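Local coordinates for ErfK/YbiS/YcfS/YnhG family protein (Xylanimonas cellulosilytica, PDB 4LPQ) that probably catalyses L,D-transpeptidation in bacterial cell-wall peptidoglycan synthesis, and pairs a putative peptidoglycan-binding domain with its catalytic domain, at residues R26-G31 / L35-D40; W50-A55 / P66-A71; R107-S112 / N190-S195. All coordinates share one frame; numbering follows the deposited sequence.

How the contacts relate
Contact 1 and contact 2 both belong to the putative peptidoglycan-binding domain, whereas contact 3 lies in the catalytic domain. Their chemistry follows their depth. Contact 1, at the surface, sets one selenomethionine methyl against loop backbone; contact 2, buried between helices, combines a phenylalanine edge with a side-chain hydrogen bond; contact 3, partly buried, lays an arginine over a tryptophan and adds aliphatic packing. Helices 18-30 and 43-56 pack together, which makes the first two contacts neighbours within one helical unit. Strand segment 107-112 ties both to the catalytic domain: Gly31 O probably accepts a hydrogen bond from Ile108 N, and Lys54 NZ probably bonds Asn110 OD1.

Contact 1: residues R26-G31 / L35-D40; sequences RLMDLG and LKADGD
The helix-to-loop corner of the putative peptidoglycan-binding domain brings Met28, in the last turn of helix 18-30, against Leu35, Lys36 and Ala37 of the loop that leads to helix 43-56. Met28 is present as selenomethionine, and its terminal methyl does all the touching. CG stands anti to the backbone N (chi1 -168°) and the chain runs straight to SE, where a bend at chi3 (-58°) turns CE along the loop backbone. There Met28 CE lies 3.7 Å from Leu35 O and 3.9 Å from Ala37 N. Ala37 CB, 4.3 Å from Met28 CE, adds the apolar part and also rests on Leu21, Gln24 and Gln25 of the helix. The contact is thus van der Waals in kind, a methyl set against loop backbone atoms. Further on, the loop fixes its own shape: Asp38 OD1 accepts from Asp40 N at 3.0 Å in an Asx turn, the donor standing above the carboxylate plane. Gln24 pins the turn to the helix, its NE2 bonding Asp38 OD1 and its OE1 accepting from Gly39 N. Gly31 is the first residue to leave helical angles, and its N bonds Met28 O at 3.1 Å. With phi at 93° a side chain there would press on the carbonyl O of Leu30, so a glycine-ended Schellman motif turns the chain out of helix 18-30 and into the loop.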
loop_
_atom_site.group_PDB
_atom_site.type_symbol
_atom_site.label_atom_id
_atom_site.label_comp_id
_atom_site.label_asym_id
_atom_site.label_seq_id
_atom_site.Cartn_x
_atom_site.Cartn_y
_atom_site.Cartn_z
ATOM N N ARG A 26 -3.639 3.084 -16.995
ATOM C CA ARG A 26 -2.206 3.093 -16.957
ATOM C C ARG A 26 -1.631 2.567 -15.612
ATOM O O ARG A 26 -0.707 1.734 -15.600
ATOM C CB ARG A 26 -1.716 4.511 -17.209
ATOM C CG ARG A 26 -0.223 4.689 -17.196
ATOM C CD ARG A 26 0.436 3.828 -18.271
ATOM N NE ARG A 26 1.806 4.239 -18.434
ATOM C CZ ARG A 26 2.736 3.529 -19.069
ATOM N NH1 ARG A 26 2.430 2.327 -19.572
ATOM N NH2 ARG A 26 3.987 3.953 -19.211
ATOM N N LEU A 27 -2.258 3.002 -14.507
ATOM C CA LEU A 27 -1.917 2.460 -13.217
ATOM C C LEU A 27 -2.075 0.954 -13.174
ATOM O O LEU A 27 -1.184 0.224 -12.705
ATOM C CB LEU A 27 -2.739 3.126 -12.119
ATOM C CG LEU A 27 -2.404 4.593 -11.857
ATOM C CD1 LEU A 27 -3.483 5.236 -11.067
ATOM C CD2 LEU A 27 -1.056 4.733 -11.142
HETATM N N MSE A 28 -3.224 0.515 -13.690
HETATM C CA MSE A 28 -3.489 -0.948 -13.715
HETATM C C MSE A 28 -2.394 -1.651 -14.493
HETATM O O MSE A 28 -1.852 -2.703 -14.061
HETATM C CB MSE A 28 -4.878 -1.178 -14.290
HETATM C CG MSE A 28 -5.332 -2.638 -14.066
HETATM SE SE MSE A 28 -7.045 -3.026 -14.852
HETATM C CE MSE A 28 -8.100 -1.693 -13.913
ATOM N N ASP A 29 -2.097 -1.127 -15.694
ATOM C CA ASP A 29 -1.091 -1.742 -16.568
ATOM C C ASP A 29 0.273 -1.842 -15.921
ATOM O O ASP A 29 1.050 -2.817 -16.137
ATOM C CB ASP A 29 -0.968 -0.969 -17.897
ATOM C CG ASP A 29 -2.237 -1.032 -18.761
ATOM O OD1 ASP A 29 -3.105 -1.904 -18.577
ATOM O OD2 ASP A 29 -2.232 -0.217 -19.741
ATOM N N LEU A 30 0.643 -0.831 -15.134
ATOM C CA LEU A 30 1.918 -0.772 -14.484
ATOM C C LEU A 30 1.972 -1.548 -13.177
ATOM O O LEU A 30 3.065 -1.603 -12.562
ATOM C CB LEU A 30 2.320 0.671 -14.252
ATOM C CG LEU A 30 2.627 1.521 -15.474
ATOM C CD1 LEU A 30 2.848 2.973 -15.025
ATOM C CD2 LEU A 30 3.824 1.010 -16.194
ATOM N N GLY A 31 0.863 -2.112 -12.730
ATOM C CA GLY A 31 0.844 -2.926 -11.538
ATOM C C GLY A 31 0.509 -2.272 -10.234
ATOM O O GLY A 31 0.553 -2.887 -9.184
ATOM N N LEU A 35 -8.677 -2.005 -9.218
ATOM C CA LEU A 35 -9.576 -3.009 -9.804
ATOM C C LEU A 35 -10.382 -2.541 -11.008
ATOM O O LEU A 35 -10.734 -3.358 -11.870
ATOM C CB LEU A 35 -10.525 -3.548 -8.719
ATOM C CG LEU A 35 -9.934 -4.272 -7.569
ATOM C CD1 LEU A 35 -10.989 -4.771 -6.610
ATOM C CD2 LEU A 35 -9.132 -5.420 -8.087
ATOM N N LYS A 36 -10.763 -1.233 -11.053
ATOM C CA LYS A 36 -11.715 -0.706 -12.043
ATOM C C LYS A 36 -11.182 0.513 -12.716
ATOM O O LYS A 36 -10.633 1.433 -12.092
ATOM C CB LYS A 36 -12.962 -0.223 -11.315
ATOM C CG LYS A 36 -13.874 -1.265 -10.788
ATOM C CD LYS A 36 -15.291 -0.727 -10.649
ATOM C CE LYS A 36 -15.299 0.467 -9.715
ATOM N NZ LYS A 36 -16.634 0.513 -9.106
ATOM N N ALA A 37 -11.264 0.524 -14.032
ATOM C CA ALA A 37 -11.022 1.728 -14.823
ATOM C C ALA A 37 -12.372 2.176 -15.333
ATOM O O ALA A 37 -12.830 1.697 -16.368
ATOM C CB ALA A 37 -10.080 1.479 -15.960
ATOM N N ASP A 38 -13.034 3.021 -14.579
ATOM C CA ASP A 38 -14.374 3.488 -14.860
ATOM C C ASP A 38 -14.534 4.967 -15.109
ATOM O O ASP A 38 -15.639 5.460 -15.383
ATOM C CB ASP A 38 -15.354 3.077 -13.729
ATOM C CG ASP A 38 -15.025 3.704 -12.363
ATOM O OD1 ASP A 38 -14.038 4.460 -12.254
ATOM O OD2 ASP A 38 -15.830 3.445 -11.432
ATOM N N GLY A 39 -13.445 5.730 -14.991
ATOM C CA GLY A 39 -13.447 7.153 -15.224
ATOM C C GLY A 39 -13.848 8.011 -14.044
ATOM O O GLY A 39 -13.898 9.262 -14.196
ATOM N N ASP A 40 -14.034 7.416 -12.874
ATOM C CA ASP A 40 -14.345 8.188 -11.668
ATOM C C ASP A 40 -13.229 8.057 -10.639
ATOM O O ASP A 40 -12.932 6.968 -10.194
ATOM C CB ASP A 40 -15.619 7.688 -11.041
ATOM C CG ASP A 40 -16.833 7.961 -11.907
ATOM O OD1 ASP A 40 -16.896 8.893 -12.720
ATOM O OD2 ASP A 40 -17.885 7.254 -11.742
#

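Contact 2: residues W50-A55 / P66-A71; sequences WAFQKA and PQTQAA
Phe52 of helix 43-56 sets its ring against Thr68 and Ala71 of helix 66-74; these two helices of the putative peptidoglycan-binding domain cross almost perpendicularly (84°), with segment axes 10.6 Å apart at closest approach. The ring's path begins at Phe52 CB, which packs on Leu27 CD2 of helix 18-30. From there chi1 of -176° swings CG away from the backbone N and carries the ring across to the second helix. Phe52 CD2 meets the methyl Thr68 CG2 at 4.0 Å, the two side chains running antiparallel past one another. One atom further, Phe52 CE2 lies 3.8 Å from Ala71 CB. Phe52 CZ, the tip, reaches the helix backbone: Ala71 C is 3.5 Å away, and Ala71 O sits in the ring plane at the edge. Ala71 brings only a methyl to this spot, which lets the ring edge come right up to the main chain. Tyr32 meets the same ring edge-to-face. The polar half of the contact belongs to Gln53, which lies roughly perpendicular to the Thr68 side chain. Its amide is gripped at both ends, OE1 accepting from Gly62 N and NE2 also donating to Asp61 OD1, which should hold it against flipping. Lying nearly in that amide plane, Thr68 OG1 receives Gln53 NE2 at 3.2 Å with an N-H...O angle of 169°, almost straight.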
loop_
_atom_site.group_PDB
_atom_site.type_symbol
_atom_site.label_atom_id
_atom_site.label_comp_id
_atom_site.label_asym_id
_atom_site.label_seq_id
_atom_site.Cartn_x
_atom_site.Cartn_y
_atom_site.Cartn_z
ATOM N N TRP A 50 -1.676 7.478 -4.845
ATOM C CA TRP A 50 -0.738 7.655 -3.736
ATOM C C TRP A 50 0.378 6.643 -3.826
ATOM O O TRP A 50 1.531 6.963 -3.645
ATOM C CB TRP A 50 -1.452 7.556 -2.434
ATOM C CG TRP A 50 -2.272 8.775 -2.043
ATOM C CD1 TRP A 50 -2.191 10.037 -2.538
ATOM C CD2 TRP A 50 -3.278 8.833 -1.032
ATOM N NE1 TRP A 50 -3.046 10.891 -1.879
ATOM C CE2 TRP A 50 -3.749 10.194 -0.938
ATOM C CE3 TRP A 50 -3.811 7.904 -0.176
ATOM C CZ2 TRP A 50 -4.745 10.571 -0.068
ATOM C CZ3 TRP A 50 -4.789 8.267 0.715
ATOM C CH2 TRP A 50 -5.242 9.584 0.771
ATOM N N ALA A 51 0.048 5.363 -4.141
ATOM C CA ALA A 51 1.108 4.358 -4.300
ATOM C C ALA A 51 2.071 4.748 -5.374
ATOM O O ALA A 51 3.270 4.559 -5.265
ATOM C CB ALA A 51 0.499 3.048 -4.606
ATOM N N PHE A 52 1.546 5.281 -6.482
ATOM C CA PHE A 52 2.386 5.685 -7.586
ATOM C C PHE A 52 3.313 6.821 -7.243
ATOM O O PHE A 52 4.502 6.813 -7.498
ATOM C CB PHE A 52 1.529 6.046 -8.792
ATOM C CG PHE A 52 2.392 6.372 -9.991
ATOM C CD1 PHE A 52 2.965 5.368 -10.727
ATOM C CD2 PHE A 52 2.723 7.655 -10.296
ATOM C CE1 PHE A 52 3.892 5.633 -11.687
ATOM C CE2 PHE A 52 3.638 7.942 -11.321
ATOM C CZ PHE A 52 4.266 6.913 -12.011
ATOM N N GLN A 53 2.731 7.877 -6.663
ATOM C CA GLN A 53 3.527 9.044 -6.246
ATOM C C GLN A 53 4.572 8.622 -5.236
ATOM O O GLN A 53 5.720 9.069 -5.321
ATOM C CB GLN A 53 2.674 10.210 -5.745
ATOM C CG GLN A 53 1.781 10.814 -6.802
ATOM C CD GLN A 53 0.908 11.883 -6.318
ATOM O OE1 GLN A 53 0.305 11.814 -5.256
ATOM N NE2 GLN A 53 0.816 12.914 -7.161
ATOM N N LYS A 54 4.185 7.827 -4.240
ATOM C CA LYS A 54 5.184 7.277 -3.320
ATOM C C LYS A 54 6.320 6.521 -4.004
ATOM O O LYS A 54 7.481 6.753 -3.736
ATOM C CB LYS A 54 4.481 6.330 -2.337
ATOM C CG LYS A 54 3.603 7.040 -1.297
ATOM C CD LYS A 54 2.777 6.071 -0.497
ATOM C CE LYS A 54 2.212 6.637 0.758
ATOM N NZ LYS A 54 1.583 5.531 1.579
ATOM N N ALA A 55 5.957 5.620 -4.905
ATOM C CA ALA A 55 6.935 4.796 -5.540
ATOM C C ALA A 55 7.953 5.673 -6.307
ATOM O O ALA A 55 9.143 5.457 -6.315
ATOM C CB ALA A 55 6.263 3.819 -6.452
ATOM N N PRO A 66 1.877 17.856 -14.027
ATOM C CA PRO A 66 2.908 17.603 -15.066
ATOM C C PRO A 66 3.990 16.585 -14.640
ATOM O O PRO A 66 4.376 15.677 -15.411
ATOM C CB PRO A 66 3.501 19.006 -15.295
ATOM C CG PRO A 66 2.297 19.915 -15.114
ATOM C CD PRO A 66 1.559 19.293 -13.952
ATOM N N GLN A 67 4.513 16.710 -13.404
ATOM C CA GLN A 67 5.566 15.819 -12.967
ATOM C C GLN A 67 5.100 14.385 -12.795
ATOM O O GLN A 67 5.821 13.437 -13.167
ATOM C CB GLN A 67 6.192 16.375 -11.723
ATOM C CG GLN A 67 7.463 15.658 -11.276
ATOM C CD GLN A 67 8.069 16.176 -10.012
ATOM O OE1 GLN A 67 7.404 16.711 -9.167
ATOM N NE2 GLN A 67 9.347 15.942 -9.875
ATOM N N THR A 68 3.929 14.218 -12.178
ATOM C CA THR A 68 3.370 12.876 -12.050
ATOM C C THR A 68 3.083 12.238 -13.386
ATOM O O THR A 68 3.396 11.067 -13.618
ATOM C CB THR A 68 2.153 12.871 -11.077
ATOM O OG1 THR A 68 2.529 13.322 -9.799
ATOM C CG2 THR A 68 1.584 11.480 -10.946
ATOM N N GLN A 69 2.556 13.021 -14.314
ATOM C CA GLN A 69 2.287 12.524 -15.648
ATOM C C GLN A 69 3.577 12.074 -16.324
ATOM O O GLN A 69 3.584 11.064 -16.995
ATOM C CB GLN A 69 1.584 13.609 -16.481
ATOM C CG GLN A 69 1.265 13.171 -17.865
ATOM C CD GLN A 69 0.169 12.148 -17.850
ATOM O OE1 GLN A 69 -0.830 12.288 -17.160
ATOM N NE2 GLN A 69 0.351 11.117 -18.650
ATOM N N ALA A 70 4.660 12.829 -16.146
ATOM C CA ALA A 70 5.907 12.420 -16.715
ATOM C C ALA A 70 6.366 11.062 -16.218
ATOM O O ALA A 70 6.860 10.225 -16.974
ATOM C CB ALA A 70 6.986 13.487 -16.505
ATOM N N ALA A 71 6.188 10.844 -14.904
ATOM C CA ALA A 71 6.587 9.567 -14.326
ATOM C C ALA A 71 5.670 8.435 -14.840
ATOM O O ALA A 71 6.128 7.298 -15.061
ATOM C CB ALA A 71 6.604 9.707 -12.819
#

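Contact 3: residues R107-S112 / N190-S195; sequences RIINAS and NWLWDS
With chi1 at -69°, Arg107 sets its CG over the ring of Trp191, whose own CG stands opposite the backbone N, which brings the indole up to the strand. A bend at chi2 then carries the guanidinium back along the indole. Arg107 CG sits over the face of the six-membered ring in a CH-pi contact, 3.6 Å from the centroid and 24° off the normal. The closest pair is Arg107 CG and Trp191 CH2, at 3.3 Å. Farther out, Trp191 CZ2 lies over the centre of the guanidinium, although the two planes are tilted by 31°. Arg107 was modelled in two conformers, so the stack holds for one of them. In the YkuD-type catalytic domain the contact seats helix 186-196 beside strand 104-110. Trp191 also stacks on Trp196 and meets the ring of Phe33. An alanine here would probably leave the Arg107 chain without the ring it lies on and open a gap beside Ile109. Ile109 CD1 approaches Trp191 CE3 obliquely and meets Leu192 CD2 tip to tip at 4.1 Å. The Leu192 side chain is about 9 Å from that of His167, the predicted proton donor or acceptor.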
loop_
_atom_site.group_PDB
_atom_site.type_symbol
_atom_site.label_atom_id
_atom_site.label_comp_id
_atom_site.label_asym_id
_atom_site.label_seq_id
_atom_site.Cartn_x
_atom_site.Cartn_y
_atom_site.Cartn_z
ATOM N N ARG A 107 2.483 -6.439 -7.916
ATOM C CA ARG A 107 1.644 -5.292 -7.569
ATOM C C ARG A 107 2.363 -4.396 -6.616
ATOM O O ARG A 107 3.172 -4.809 -5.774
ATOM C CB ARG A 107 0.269 -5.627 -6.878
ATOM C CG ARG A 107 -0.808 -6.292 -7.661
ATOM C CD ARG A 107 -1.371 -5.510 -8.839
ATOM N NE ARG A 107 -2.466 -6.284 -9.409
ATOM C CZ ARG A 107 -2.276 -7.293 -10.272
ATOM N NH1 ARG A 107 -1.069 -7.662 -10.662
ATOM N NH2 ARG A 107 -3.280 -8.024 -10.699
ATOM N N ILE A 108 2.039 -3.103 -6.752
ATOM C CA ILE A 108 2.438 -2.075 -5.813
ATOM C C ILE A 108 1.166 -1.625 -5.089
ATOM O O ILE A 108 0.209 -1.229 -5.780
ATOM C CB ILE A 108 3.104 -0.856 -6.496
ATOM C CG1 ILE A 108 4.250 -1.238 -7.411
ATOM C CG2 ILE A 108 3.557 0.126 -5.393
ATOM C CD1 ILE A 108 3.879 -1.496 -8.827
ATOM N N ILE A 109 1.203 -1.611 -3.747
ATOM C CA ILE A 109 0.028 -1.349 -2.940
ATOM C C ILE A 109 0.347 -0.194 -1.987
ATOM O O ILE A 109 1.406 -0.247 -1.306
ATOM C CB ILE A 109 -0.391 -2.652 -2.214
ATOM C CG1 ILE A 109 -0.972 -3.635 -3.203
ATOM C CG2 ILE A 109 -1.392 -2.384 -1.116
ATOM C CD1 ILE A 109 -0.984 -5.069 -2.732
ATOM N N ASN A 110 -0.566 0.802 -1.912
ATOM C CA ASN A 110 -0.356 1.851 -0.927
ATOM C C ASN A 110 -0.432 1.270 0.486
ATOM O O ASN A 110 -1.301 0.496 0.834
ATOM C CB ASN A 110 -1.454 2.888 -1.113
ATOM C CG ASN A 110 -1.281 4.098 -0.217
ATOM O OD1 ASN A 110 -0.225 4.712 -0.243
ATOM N ND2 ASN A 110 -2.308 4.398 0.574
ATOM N N ALA A 111 0.539 1.692 1.344
ATOM C CA ALA A 111 0.669 1.190 2.707
ATOM C C ALA A 111 0.879 2.332 3.696
ATOM O O ALA A 111 1.291 3.437 3.321
ATOM C CB ALA A 111 1.810 0.137 2.798
ATOM N N SER A 112 0.650 2.060 5.002
ATOM C CA SER A 112 1.003 2.966 6.026
ATOM C C SER A 112 1.411 2.189 7.219
ATOM O O SER A 112 0.712 1.311 7.705
ATOM C CB SER A 112 -0.189 3.897 6.340
ATOM O OG SER A 112 0.131 4.863 7.327
ATOM N N ASN A 190 -7.630 -8.383 0.329
ATOM C CA ASN A 190 -8.364 -9.465 -0.246
ATOM C C ASN A 190 -7.635 -10.038 -1.445
ATOM O O ASN A 190 -7.576 -11.269 -1.619
ATOM C CB ASN A 190 -9.802 -9.040 -0.620
ATOM C CG ASN A 190 -10.659 -8.690 0.580
ATOM O OD1 ASN A 190 -10.444 -9.148 1.693
ATOM N ND2 ASN A 190 -11.677 -7.877 0.309
ATOM N N TRP A 191 -7.054 -9.162 -2.238
ATOM C CA TRP A 191 -6.270 -9.569 -3.373
ATOM C C TRP A 191 -5.061 -10.418 -2.939
ATOM O O TRP A 191 -4.805 -11.513 -3.505
ATOM C CB TRP A 191 -5.868 -8.415 -4.265
ATOM C CG TRP A 191 -5.053 -8.797 -5.449
ATOM C CD1 TRP A 191 -5.556 -9.255 -6.637
ATOM C CD2 TRP A 191 -3.620 -8.900 -5.542
ATOM N NE1 TRP A 191 -4.496 -9.603 -7.478
ATOM C CE2 TRP A 191 -3.306 -9.404 -6.823
ATOM C CE3 TRP A 191 -2.567 -8.586 -4.677
ATOM C CZ2 TRP A 191 -1.995 -9.637 -7.229
ATOM C CZ3 TRP A 191 -1.272 -8.808 -5.064
ATOM C CH2 TRP A 191 -0.961 -9.313 -6.359
ATOM N N LEU A 192 -4.315 -9.963 -1.942
ATOM C CA LEU A 192 -3.188 -10.695 -1.390
ATOM C C LEU A 192 -3.626 -12.069 -0.935
ATOM O O LEU A 192 -2.941 -13.052 -1.243
ATOM C CB LEU A 192 -2.584 -9.914 -0.241
ATOM C CG LEU A 192 -1.805 -8.661 -0.623
ATOM C CD1 LEU A 192 -1.475 -7.829 0.617
ATOM C CD2 LEU A 192 -0.558 -8.974 -1.412
ATOM N N TRP A 193 -4.746 -12.195 -0.188
ATOM C CA TRP A 193 -5.211 -13.453 0.306
ATOM C C TRP A 193 -5.669 -14.388 -0.786
ATOM O O TRP A 193 -5.342 -15.581 -0.809
ATOM C CB TRP A 193 -6.313 -13.263 1.324
ATOM C CG TRP A 193 -5.988 -13.006 2.703
ATOM C CD1 TRP A 193 -5.572 -11.775 3.239
ATOM C CD2 TRP A 193 -6.165 -13.898 3.818
ATOM N NE1 TRP A 193 -5.468 -11.884 4.589
ATOM C CE2 TRP A 193 -5.822 -13.158 4.990
ATOM C CE3 TRP A 193 -6.597 -15.185 3.965
ATOM C CZ2 TRP A 193 -5.936 -13.669 6.257
ATOM C CZ3 TRP A 193 -6.687 -15.697 5.205
ATOM C CH2 TRP A 193 -6.390 -14.936 6.357
ATOM N N ASP A 194 -6.561 -13.878 -1.634
ATOM C CA ASP A 194 -7.479 -14.713 -2.420
ATOM C C ASP A 194 -7.084 -14.878 -3.869
ATOM O O ASP A 194 -7.425 -15.835 -4.478
ATOM C CB ASP A 194 -8.898 -14.186 -2.341
ATOM C CG ASP A 194 -9.487 -14.133 -0.969
ATOM O OD1 ASP A 194 -9.078 -14.929 -0.103
ATOM O OD2 ASP A 194 -10.369 -13.216 -0.778
ATOM N N SER A 195 -6.376 -13.907 -4.395
ATOM C CA SER A 195 -5.979 -13.919 -5.800
ATOM C C SER A 195 -4.510 -14.232 -5.966
ATOM O O SER A 195 -4.120 -15.166 -6.671
ATOM C CB SER A 195 -6.393 -12.602 -6.507
ATOM O OG SER A 195 -6.052 -12.657 -7.887
#